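Local coordinates for ABM domain-containing protein (Caulobacter crescentus, PDB 3BM7), which is of unknown function but has a ferredoxin-like fold and may act as an oxidoreductase of the antibiotic biosynthesis monooxygenase (ABM) family, at residues I21-T26 against P106-L111; A25-Q30 against Y70-L75; E36-F41 against Y58-S63. All blocks are in the same frame, centred on the assembly; numbering follows the deposited sequence. Where two conformers were deposited one is given.

The three contacts illustrate how one ferredoxin-like sheet is assembled and covered. Contacts 1 and 2 share Ala25 and Thr26 and lie on opposite edges of strand 21-29, which is flanked by strands 102-113 and 69-76; their centres are 8 Å apart. Contact 3 seats helix 34-51 on strand 55-62, outermost within this chain. Its centre is 8 Å from that of contact 2 and 15 Å from that of contact 1, which it does not touch. Contacts 2 and 3 are joined by Tyr70 OH and Glu38 OE2, 2.6 Å apart, near a bound 1,2-ethanediol that probably came from the crystallisation liquor. All three contacts reach the second subunit.

Contact 1. Residues I21-T26 against P106-L111; sequences IGVVAT and PVIEYL
Val23 spreads its two methyl groups between two residues of the neighbouring strand: CG1 meets Ile108 CG2 at 3.7 Å, while CG2 lies 3.8 Å from CD1 of the Tyr110 ring. Its torsion accounts for this division, since CG1 is anti to the backbone N (chi1 -170°) and CG2 is left beside that N, on the Tyr110 side. Ile108 also curls its far end inward, bringing CD1 to 3.8 Å from Ala25 CB, and its CG2 sits above one face of the Tyr110 ring, near the rim. On the other side, Val24 CG2 touches Leu111 CD1.

Between the two faces, central strand 21-29 pairs antiparallel with 102-113, the last strand of the ferredoxin-like sheet. Gly22, Val24 and Thr26 each exchange two backbone hydrogen bonds with Leu111, Glu109 and Val107 respectively. These straighten along the pair, from 148° at the hydrogen for Gly22 and Leu111 to about 165° for Thr26 and Val107, where Thr26 N to Val107 O measures 2.7 Å. A water on the Val24 side donates to Val24 O at 2.9 Å and Val107 O at 3.0 Å and bonds to Thr26 OG1 at 2.7 Å. Both carbonyls thus hold two partners, an amide and the water. Farther out, Glu109 extends its chain so that OE1 forms a salt bridge with Lys71 of the second subunit.

The Val23 face therefore packs under Leu82 of helix 79-87, although Tyr110 also touches Lys64 of the second subunit, whereas the Val24 face carries most of the dimer contacts, ionic at Glu109 and apolar at Val24 and Leu111.

Contact 2. Residues A25-Q30 against Y70-L75; sequences ATLKVQ and YKVLEL
Ala25 pairs with Val72 and Leu27 with Tyr70 through four nearly straight antiparallel backbone hydrogen bonds. Within the first pair, Val72 N lies 2.8 Å from Ala25 O. On the face carrying these four residues, Leu27 CD1 reaches obliquely along the sheet to Val72 CG2, 3.8 Å away. Ala25 CB faces Val72 CB at 4.0 Å and also meets Glu74 OE2 at 3.7 Å; the other carboxylate oxygen of Glu74, OE1, is hydrogen-bonded to Tyr76 OH. The two strands, 21-29 and 69-76, are the central pair of a four-stranded sheet of order 2-3-1-4, the beta-alpha-beta-beta-alpha-beta topology of the ferredoxin-like fold, here with two consecutive helices in place of the second one. Phe37 and Phe41 of helix 34-51 cover this face, touching Leu27 and Val72 respectively. Toward the strand end, Val29 turns CG2 against the Tyr70 ring, 3.7 Å from CD1, while Leu27 O lies at the ring's edge, near its plane. Tyr70 carries its hydroxyl onward to Glu38 of the same helix. On the opposite face of the sheet, Thr26 and Lys71, a non-hydrogen-bonded pair, run side by side, with OG1 of Thr26 3.6 Å from CE of Lys71. With CG beside its backbone N (chi1 -62°) and the rest of the chain extended, Lys71 points NZ toward the dimer interface, where Glu109 of the second subunit receives it.

Contact 3. Residues E36-F41 against Y58-S63; sequences EFEKVF and YQLTRS. With EDO (1,2-ethanediol), chain C.
Arg62 grips the carboxylate of Glu38 side-on, one nitrogen to each oxygen: NE lies 2.8 Å from OE2, and NH2 lies 3.0 Å from OE1. Both oxygens are met on their syn sides but out of the carboxylate plane, and the two flat groups are twisted by 36°. Because OE2 also bonds to Tyr70 OH, three bonds fix the rotation of the carboxylate. Beside this pair, O1 of a 1,2-ethanediol donates to Ser63 O at 2.7 Å, and its O2 packs against Arg62 CD.

Beneath the charged pair, Leu60 forms the apolar centre. Its CD1 stands over one face of Phe41, 4.1 Å from the ring centroid in a CH-pi contact, and also meets the edge of Phe37. Phe41, with CG anti to the backbone N (chi1 -162°), aims its ring at Leu60 and Tyr58. The two rings have planes within 6° of each other but are largely displaced, touching at the rim where Phe41 CZ is 3.6 Å from Tyr58 CE2. Here residues 36-41, in the first helix of the ferredoxin-like fold, run nearly antiparallel to residues 58-62 of the sheet, with Phe41 continuing onto Val72 of strand 69-76, Phe37 reaching Met98 of helix 89-98, and Thr61 and Arg62 extending the sheet into the second subunit.

Contact 1. Residues I21-T26 against P106-L111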
loop_
_atom_site.group_PDB
_atom_site.type_symbol
_atom_site.label_atom_id
_atom_site.label_comp_id
_atom_site.label_asym_id
_atom_site.label_seq_id
_atom_site.Cartn_x
_atom_site.Cartn_y
_atom_site.Cartn_z
ATOM N N ILE A 21 -5.976 6.563 7.275
ATOM C CA ILE A 21 -6.681 6.116 6.088
ATOM C C ILE A 21 -5.637 5.619 5.087
ATOM O O ILE A 21 -4.725 6.349 4.707
ATOM C CB ILE A 21 -7.469 7.232 5.430
ATOM C CG1 ILE A 21 -8.396 7.929 6.463
ATOM C CG2 ILE A 21 -8.232 6.690 4.225
ATOM C CD1 ILE A 21 -9.394 7.006 7.037
ATOM N N GLY A 22 -5.714 4.355 4.745
ATOM C CA GLY A 22 -4.889 3.823 3.661
ATOM C C GLY A 22 -5.601 3.883 2.329
ATOM O O GLY A 22 -6.826 3.906 2.238
ATOM N N VAL A 23 -4.812 3.913 1.244
ATOM C CA VAL A 23 -5.345 3.921 -0.097
ATOM C C VAL A 23 -4.478 3.040 -0.976
ATOM O O VAL A 23 -3.250 3.110 -0.889
ATOM C CB VAL A 23 -5.362 5.333 -0.751
ATOM C CG1 VAL A 23 -6.161 5.314 -2.060
ATOM C CG2 VAL A 23 -5.894 6.369 0.200
ATOM N N VAL A 24 -5.108 2.194 -1.773
ATOM C CA VAL A 24 -4.441 1.618 -2.939
ATOM C C VAL A 24 -5.130 2.192 -4.162
ATOM O O VAL A 24 -6.329 1.957 -4.376
ATOM C CB VAL A 24 -4.482 0.087 -2.950
ATOM C CG1 VAL A 24 -3.741 -0.449 -4.185
ATOM C CG2 VAL A 24 -3.834 -0.460 -1.654
ATOM N N ALA A 25 -4.415 2.994 -4.954
ATOM C CA ALA A 25 -4.988 3.592 -6.169
ATOM C C ALA A 25 -4.392 2.890 -7.364
ATOM O O ALA A 25 -3.158 3.041 -7.601
ATOM C CB ALA A 25 -4.562 5.111 -6.183
ATOM N N THR A 26 -5.223 2.125 -8.065
ATOM C CA THR A 26 -4.797 1.395 -9.247
ATOM C C THR A 26 -5.035 2.293 -10.462
ATOM O O THR A 26 -6.184 2.617 -10.773
ATOM C CB THR A 26 -5.544 0.078 -9.378
ATOM O OG1 THR A 26 -5.304 -0.718 -8.218
ATOM C CG2 THR A 26 -5.079 -0.685 -10.646
ATOM N N PRO A 106 -9.361 4.787 -13.221
ATOM C CA PRO A 106 -8.683 4.381 -11.981
ATOM C C PRO A 106 -9.619 3.604 -11.086
ATOM O O PRO A 106 -10.834 3.722 -11.187
ATOM C CB PRO A 106 -8.270 5.693 -11.347
ATOM C CG PRO A 106 -9.106 6.687 -11.920
ATOM C CD PRO A 106 -9.502 6.249 -13.279
ATOM N N VAL A 107 -9.052 2.747 -10.263
ATOM C CA VAL A 107 -9.823 2.057 -9.241
ATOM C C VAL A 107 -9.156 2.416 -7.929
ATOM O O VAL A 107 -7.948 2.121 -7.700
ATOM C CB VAL A 107 -9.862 0.532 -9.475
ATOM C CG1 VAL A 107 -10.529 -0.157 -8.261
ATOM C CG2 VAL A 107 -10.581 0.183 -10.775
ATOM N N ILE A 108 -9.887 3.118 -7.074
ATOM C CA ILE A 108 -9.359 3.560 -5.804
ATOM C C ILE A 108 -10.033 2.747 -4.695
ATOM O O ILE A 108 -11.259 2.605 -4.681
ATOM C CB ILE A 108 -9.497 5.090 -5.554
ATOM C CG1 ILE A 108 -8.418 5.917 -6.277
ATOM C CG2 ILE A 108 -9.273 5.473 -4.104
ATOM C CD1 ILE A 108 -8.058 5.529 -7.635
ATOM N N GLU A 109 -9.224 2.202 -3.785
ATOM C CA GLU A 109 -9.750 1.485 -2.618
ATOM C C GLU A 109 -9.246 2.189 -1.366
ATOM O O GLU A 109 -8.019 2.303 -1.144
ATOM C CB GLU A 109 -9.290 0.031 -2.615
ATOM C CG GLU A 109 -9.864 -0.721 -1.430
ATOM C CD GLU A 109 -9.556 -2.189 -1.427
ATOM O OE1 GLU A 109 -8.685 -2.665 -2.187
ATOM O OE2 GLU A 109 -10.201 -2.867 -0.598
ATOM N N TYR A 110 -10.155 2.643 -0.506
ATOM C CA TYR A 110 -9.827 3.219 0.774
ATOM C C TYR A 110 -9.902 2.116 1.821
ATOM O O TYR A 110 -10.733 1.220 1.702
ATOM C CB TYR A 110 -10.822 4.314 1.126
ATOM C CG TYR A 110 -10.739 5.532 0.211
ATOM C CD1 TYR A 110 -9.686 6.416 0.328
ATOM C CD2 TYR A 110 -11.696 5.772 -0.730
ATOM C CE1 TYR A 110 -9.602 7.537 -0.498
ATOM C CE2 TYR A 110 -11.616 6.892 -1.540
ATOM C CZ TYR A 110 -10.581 7.751 -1.401
ATOM O OH TYR A 110 -10.479 8.893 -2.217
ATOM N N LEU A 111 -9.006 2.182 2.776
ATOM C CA LEU A 111 -8.806 1.137 3.787
ATOM C C LEU A 111 -8.661 1.788 5.166
ATOM O O LEU A 111 -8.122 2.890 5.302
ATOM C CB LEU A 111 -7.536 0.363 3.430
ATOM C CG LEU A 111 -7.525 -0.363 2.063
ATOM C CD1 LEU A 111 -6.107 -0.521 1.528
ATOM C CD2 LEU A 111 -8.242 -1.735 2.117
HETATM O O HOH W 1 -7.001 -0.289 -6.131
#

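Contact 2. Residues A25-Q30 against Y70-L75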
loop_
_atom_site.group_PDB
_atom_site.type_symbol
_atom_site.label_atom_id
_atom_site.label_comp_id
_atom_site.label_asym_id
_atom_site.label_seq_id
_atom_site.Cartn_x
_atom_site.Cartn_y
_atom_site.Cartn_z
ATOM N N ALA A 25 -4.415 2.994 -4.954
ATOM C CA ALA A 25 -4.988 3.592 -6.169
ATOM C C ALA A 25 -4.392 2.890 -7.364
ATOM O O ALA A 25 -3.158 3.041 -7.601
ATOM C CB ALA A 25 -4.562 5.111 -6.183
ATOM N N THR A 26 -5.223 2.125 -8.065
ATOM C CA THR A 26 -4.797 1.395 -9.247
ATOM C C THR A 26 -5.035 2.293 -10.462
ATOM O O THR A 26 -6.184 2.617 -10.773
ATOM C CB THR A 26 -5.544 0.078 -9.378
ATOM O OG1 THR A 26 -5.304 -0.718 -8.218
ATOM C CG2 THR A 26 -5.079 -0.685 -10.646
ATOM N N LEU A 27 -3.971 2.637 -11.171
ATOM C CA LEU A 27 -4.027 3.528 -12.328
ATOM C C LEU A 27 -3.653 2.739 -13.562
ATOM O O LEU A 27 -2.707 1.941 -13.566
ATOM C CB LEU A 27 -3.077 4.681 -12.126
ATOM C CG LEU A 27 -3.160 5.482 -10.798
ATOM C CD1 LEU A 27 -2.173 6.627 -10.700
ATOM C CD2 LEU A 27 -4.605 5.986 -10.583
ATOM N N LYS A 28 -4.429 2.951 -14.611
ATOM C CA LYS A 28 -4.222 2.265 -15.866
ATOM C C LYS A 28 -3.702 3.317 -16.863
ATOM O O LYS A 28 -4.495 4.121 -17.361
ATOM C CB LYS A 28 -5.520 1.635 -16.393
ATOM C CG LYS A 28 -6.079 0.523 -15.497
ATOM C CD LYS A 28 -7.407 0.014 -16.001
ATOM N N VAL A 29 -2.409 3.220 -17.199
ATOM C CA VAL A 29 -1.710 4.217 -18.031
ATOM C C VAL A 29 -1.448 3.600 -19.409
ATOM O O VAL A 29 -1.231 2.398 -19.518
ATOM C CB VAL A 29 -0.396 4.650 -17.317
ATOM C CG1 VAL A 29 0.426 5.642 -18.136
ATOM C CG2 VAL A 29 -0.687 5.302 -15.931
ATOM N N GLN A 30 -1.459 4.415 -20.454
ATOM C CA GLN A 30 -1.107 3.921 -21.785
ATOM C C GLN A 30 0.390 3.606 -21.749
ATOM O O GLN A 30 1.180 4.487 -21.429
ATOM C CB GLN A 30 -1.382 4.991 -22.836
ATOM C CG GLN A 30 -2.850 5.316 -23.009
ATOM C CD GLN A 30 -3.077 6.496 -23.926
ATOM O OE1 GLN A 30 -2.477 6.585 -25.000
ATOM N NE2 GLN A 30 -3.958 7.419 -23.514
ATOM N N TYR A 70 -0.207 0.828 -12.609
ATOM C CA TYR A 70 0.514 1.325 -11.463
ATOM C C TYR A 70 -0.402 1.226 -10.242
ATOM O O TYR A 70 -1.611 1.249 -10.392
ATOM C CB TYR A 70 0.897 2.778 -11.650
ATOM C CG TYR A 70 1.913 3.000 -12.729
ATOM C CD1 TYR A 70 1.502 3.043 -14.056
ATOM C CD2 TYR A 70 3.255 3.216 -12.418
ATOM C CE1 TYR A 70 2.436 3.226 -15.066
ATOM C CE2 TYR A 70 4.192 3.421 -13.427
ATOM C CZ TYR A 70 3.760 3.452 -14.730
ATOM O OH TYR A 70 4.677 3.645 -15.763
ATOM N N LYS A 71 0.180 1.004 -9.090
ATOM C CA LYS A 71 -0.565 1.079 -7.838
ATOM C C LYS A 71 0.130 2.091 -6.948
ATOM O O LYS A 71 1.360 2.015 -6.595
ATOM C CB LYS A 71 -0.705 -0.274 -7.151
ATOM C CG LYS A 71 -1.453 -1.212 -8.014
ATOM C CD LYS A 71 -1.956 -2.480 -7.327
ATOM C CE LYS A 71 -2.742 -3.305 -8.323
ATOM N NZ LYS A 71 -3.359 -4.496 -7.672
ATOM N N VAL A 72 -0.617 3.109 -6.502
ATOM C CA VAL A 72 -0.079 4.054 -5.563
ATOM C C VAL A 72 -0.447 3.575 -4.165
ATOM O O VAL A 72 -1.609 3.351 -3.889
ATOM C CB VAL A 72 -0.615 5.511 -5.735
ATOM C CG1 VAL A 72 0.264 6.505 -4.964
ATOM C CG2 VAL A 72 -0.722 5.899 -7.227
ATOM N N LEU A 73 0.527 3.468 -3.297
ATOM C CA LEU A 73 0.290 3.135 -1.883
ATOM C C LEU A 73 0.301 4.461 -1.149
ATOM O O LEU A 73 1.327 5.170 -1.113
ATOM C CB LEU A 73 1.354 2.189 -1.374
ATOM C CG LEU A 73 1.542 0.942 -2.257
ATOM C CD1 LEU A 73 2.602 0.013 -1.636
ATOM C CD2 LEU A 73 0.288 0.155 -2.539
ATOM N N GLU A 74 -0.808 4.768 -0.465
ATOM C CA GLU A 74 -0.951 6.055 0.232
ATOM C C GLU A 74 -1.426 5.823 1.656
ATOM O O GLU A 74 -2.197 4.877 1.903
ATOM C CB GLU A 74 -1.909 7.017 -0.490
ATOM C CG GLU A 74 -1.801 7.012 -2.005
ATOM C CD GLU A 74 -2.858 7.847 -2.737
ATOM O OE1 GLU A 74 -3.511 8.712 -2.106
ATOM O OE2 GLU A 74 -2.952 7.682 -3.990
ATOM N N LEU A 75 -0.993 6.677 2.569
ATOM C CA LEU A 75 -1.443 6.608 3.956
ATOM C C LEU A 75 -1.555 8.015 4.466
ATOM O O LEU A 75 -0.620 8.795 4.311
ATOM C CB LEU A 75 -0.485 5.802 4.827
ATOM C CG LEU A 75 -0.891 5.496 6.271
ATOM C CD1 LEU A 75 -2.112 4.604 6.392
ATOM C CD2 LEU A 75 0.323 4.936 7.060
#

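Contact 3. Residues E36-F41 against Y58-S63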
loop_
_atom_site.group_PDB
_atom_site.type_symbol
_atom_site.label_atom_id
_atom_site.label_comp_id
_atom_site.label_asym_id
_atom_site.label_seq_id
_atom_site.Cartn_x
_atom_site.Cartn_y
_atom_site.Cartn_z
ATOM N N GLU A 36 5.976 9.932 -19.645
ATOM C CA GLU A 36 5.267 11.186 -19.396
ATOM C C GLU A 36 4.528 11.113 -18.070
ATOM O O GLU A 36 4.665 11.983 -17.205
ATOM C CB GLU A 36 4.278 11.437 -20.548
ATOM C CG GLU A 36 3.401 12.697 -20.459
ATOM C CD GLU A 36 2.519 12.889 -21.704
ATOM O OE1 GLU A 36 2.653 12.104 -22.671
ATOM O OE2 GLU A 36 1.696 13.825 -21.723
ATOM N N PHE A 37 3.753 10.052 -17.922
ATOM C CA PHE A 37 3.003 9.814 -16.703
ATOM C C PHE A 37 3.939 9.810 -15.475
ATOM O O PHE A 37 3.649 10.488 -14.482
ATOM C CB PHE A 37 2.224 8.506 -16.772
ATOM C CG PHE A 37 1.774 8.027 -15.423
ATOM C CD1 PHE A 37 0.707 8.641 -14.790
ATOM C CD2 PHE A 37 2.473 7.036 -14.741
ATOM C CE1 PHE A 37 0.292 8.224 -13.571
ATOM C CE2 PHE A 37 2.062 6.627 -13.510
ATOM C CZ PHE A 37 0.998 7.223 -12.917
ATOM N N GLU A 38 5.024 9.036 -15.526
ATOM C CA GLU A 38 5.896 8.944 -14.353
ATOM C C GLU A 38 6.529 10.278 -13.967
ATOM O O GLU A 38 6.657 10.604 -12.790
ATOM C CB GLU A 38 6.974 7.854 -14.495
ATOM C CG GLU A 38 6.376 6.447 -14.521
ATOM C CD GLU A 38 7.400 5.343 -14.583
ATOM O OE1 GLU A 38 8.588 5.638 -14.360
ATOM O OE2 GLU A 38 7.013 4.193 -14.887
ATOM N N LYS A 39 6.918 11.068 -14.964
ATOM C CA LYS A 39 7.472 12.382 -14.662
ATOM C C LYS A 39 6.490 13.287 -13.943
ATOM O O LYS A 39 6.858 13.918 -12.948
ATOM C CB LYS A 39 7.973 13.063 -15.948
ATOM C CG LYS A 39 8.658 14.398 -15.671
ATOM N N VAL A 40 5.243 13.343 -14.418
ATOM C CA VAL A 40 4.230 14.159 -13.769
ATOM C C VAL A 40 3.938 13.605 -12.379
ATOM O O VAL A 40 3.850 14.358 -11.404
ATOM C CB VAL A 40 2.939 14.176 -14.566
ATOM C CG1 VAL A 40 1.834 14.925 -13.800
ATOM C CG2 VAL A 40 3.188 14.801 -15.955
ATOM N N PHE A 41 3.779 12.285 -12.280
ATOM C CA PHE A 41 3.474 11.713 -10.991
ATOM C C PHE A 41 4.593 11.937 -9.956
ATOM O O PHE A 41 4.320 12.252 -8.800
ATOM C CB PHE A 41 3.125 10.222 -11.063
ATOM C CG PHE A 41 2.402 9.769 -9.830
ATOM C CD1 PHE A 41 3.092 9.484 -8.675
ATOM C CD2 PHE A 41 1.034 9.772 -9.800
ATOM C CE1 PHE A 41 2.389 9.160 -7.516
ATOM C CE2 PHE A 41 0.345 9.426 -8.646
ATOM C CZ PHE A 41 1.047 9.132 -7.529
ATOM N N TYR A 58 3.310 7.989 0.319
ATOM C CA TYR A 58 2.818 8.317 -0.982
ATOM C C TYR A 58 3.763 7.729 -2.007
ATOM O O TYR A 58 4.697 8.383 -2.453
ATOM C CB TYR A 58 2.697 9.847 -1.139
ATOM C CG TYR A 58 1.782 10.253 -2.236
ATOM C CD1 TYR A 58 0.414 10.182 -2.116
ATOM C CD2 TYR A 58 2.297 10.727 -3.455
ATOM C CE1 TYR A 58 -0.442 10.551 -3.149
ATOM C CE2 TYR A 58 1.474 11.076 -4.480
ATOM C CZ TYR A 58 0.116 11.044 -4.345
ATOM O OH TYR A 58 -0.729 11.387 -5.365
ATOM N N GLN A 59 3.541 6.485 -2.378
ATOM C CA GLN A 59 4.550 5.708 -3.084
ATOM C C GLN A 59 3.955 5.109 -4.356
ATOM O O GLN A 59 3.109 4.149 -4.370
ATOM C CB GLN A 59 5.094 4.584 -2.201
ATOM C CG GLN A 59 6.159 3.780 -2.922
ATOM C CD GLN A 59 7.367 4.636 -3.232
ATOM O OE1 GLN A 59 8.026 5.199 -2.318
ATOM N NE2 GLN A 59 7.685 4.758 -4.524
ATOM N N LEU A 60 4.414 5.631 -5.507
ATOM C CA LEU A 60 4.094 5.045 -6.775
ATOM C C LEU A 60 4.813 3.707 -6.944
ATOM O O LEU A 60 6.000 3.600 -6.663
ATOM C CB LEU A 60 4.569 5.965 -7.906
ATOM C CG LEU A 60 4.126 5.562 -9.306
ATOM C CD1 LEU A 60 2.609 5.573 -9.534
ATOM C CD2 LEU A 60 4.864 6.501 -10.341
ATOM N N THR A 61 4.086 2.724 -7.414
ATOM C CA THR A 61 4.646 1.405 -7.785
ATOM C C THR A 61 4.125 0.919 -9.106
ATOM O O THR A 61 3.041 1.319 -9.549
ATOM C CB THR A 61 4.320 0.312 -6.691
ATOM O OG1 THR A 61 2.963 -0.146 -6.841
ATOM C CG2 THR A 61 4.638 0.839 -5.259
ATOM N N ARG A 62 4.891 0.033 -9.761
ATOM C CA ARG A 62 4.491 -0.553 -11.028
ATOM C C ARG A 62 4.072 -2.003 -10.844
ATOM O O ARG A 62 4.782 -2.752 -10.159
ATOM C CB ARG A 62 5.690 -0.580 -11.995
ATOM C CG ARG A 62 6.351 0.734 -12.240
ATOM C CD ARG A 62 7.196 0.682 -13.566
ATOM N NE ARG A 62 8.058 1.856 -13.705
ATOM C CZ ARG A 62 9.261 1.988 -13.169
ATOM N NH1 ARG A 62 9.831 0.992 -12.491
ATOM N NH2 ARG A 62 9.921 3.128 -13.342
ATOM N N SER A 63 3.003 -2.401 -11.527
ATOM C CA SER A 63 2.648 -3.800 -11.637
ATOM C C SER A 63 3.741 -4.588 -12.314
ATOM O O SER A 63 4.405 -4.089 -13.215
ATOM C CB SER A 63 1.337 -3.955 -12.378
ATOM O OG SER A 63 1.013 -5.321 -12.620
HETATM C C1 EDO C . 3.253 -1.878 -14.860
HETATM O O1 EDO C . 3.949 -2.873 -15.595
HETATM C C2 EDO C . 3.312 -0.529 -15.525
HETATM O O2 EDO C . 4.308 0.270 -14.933
#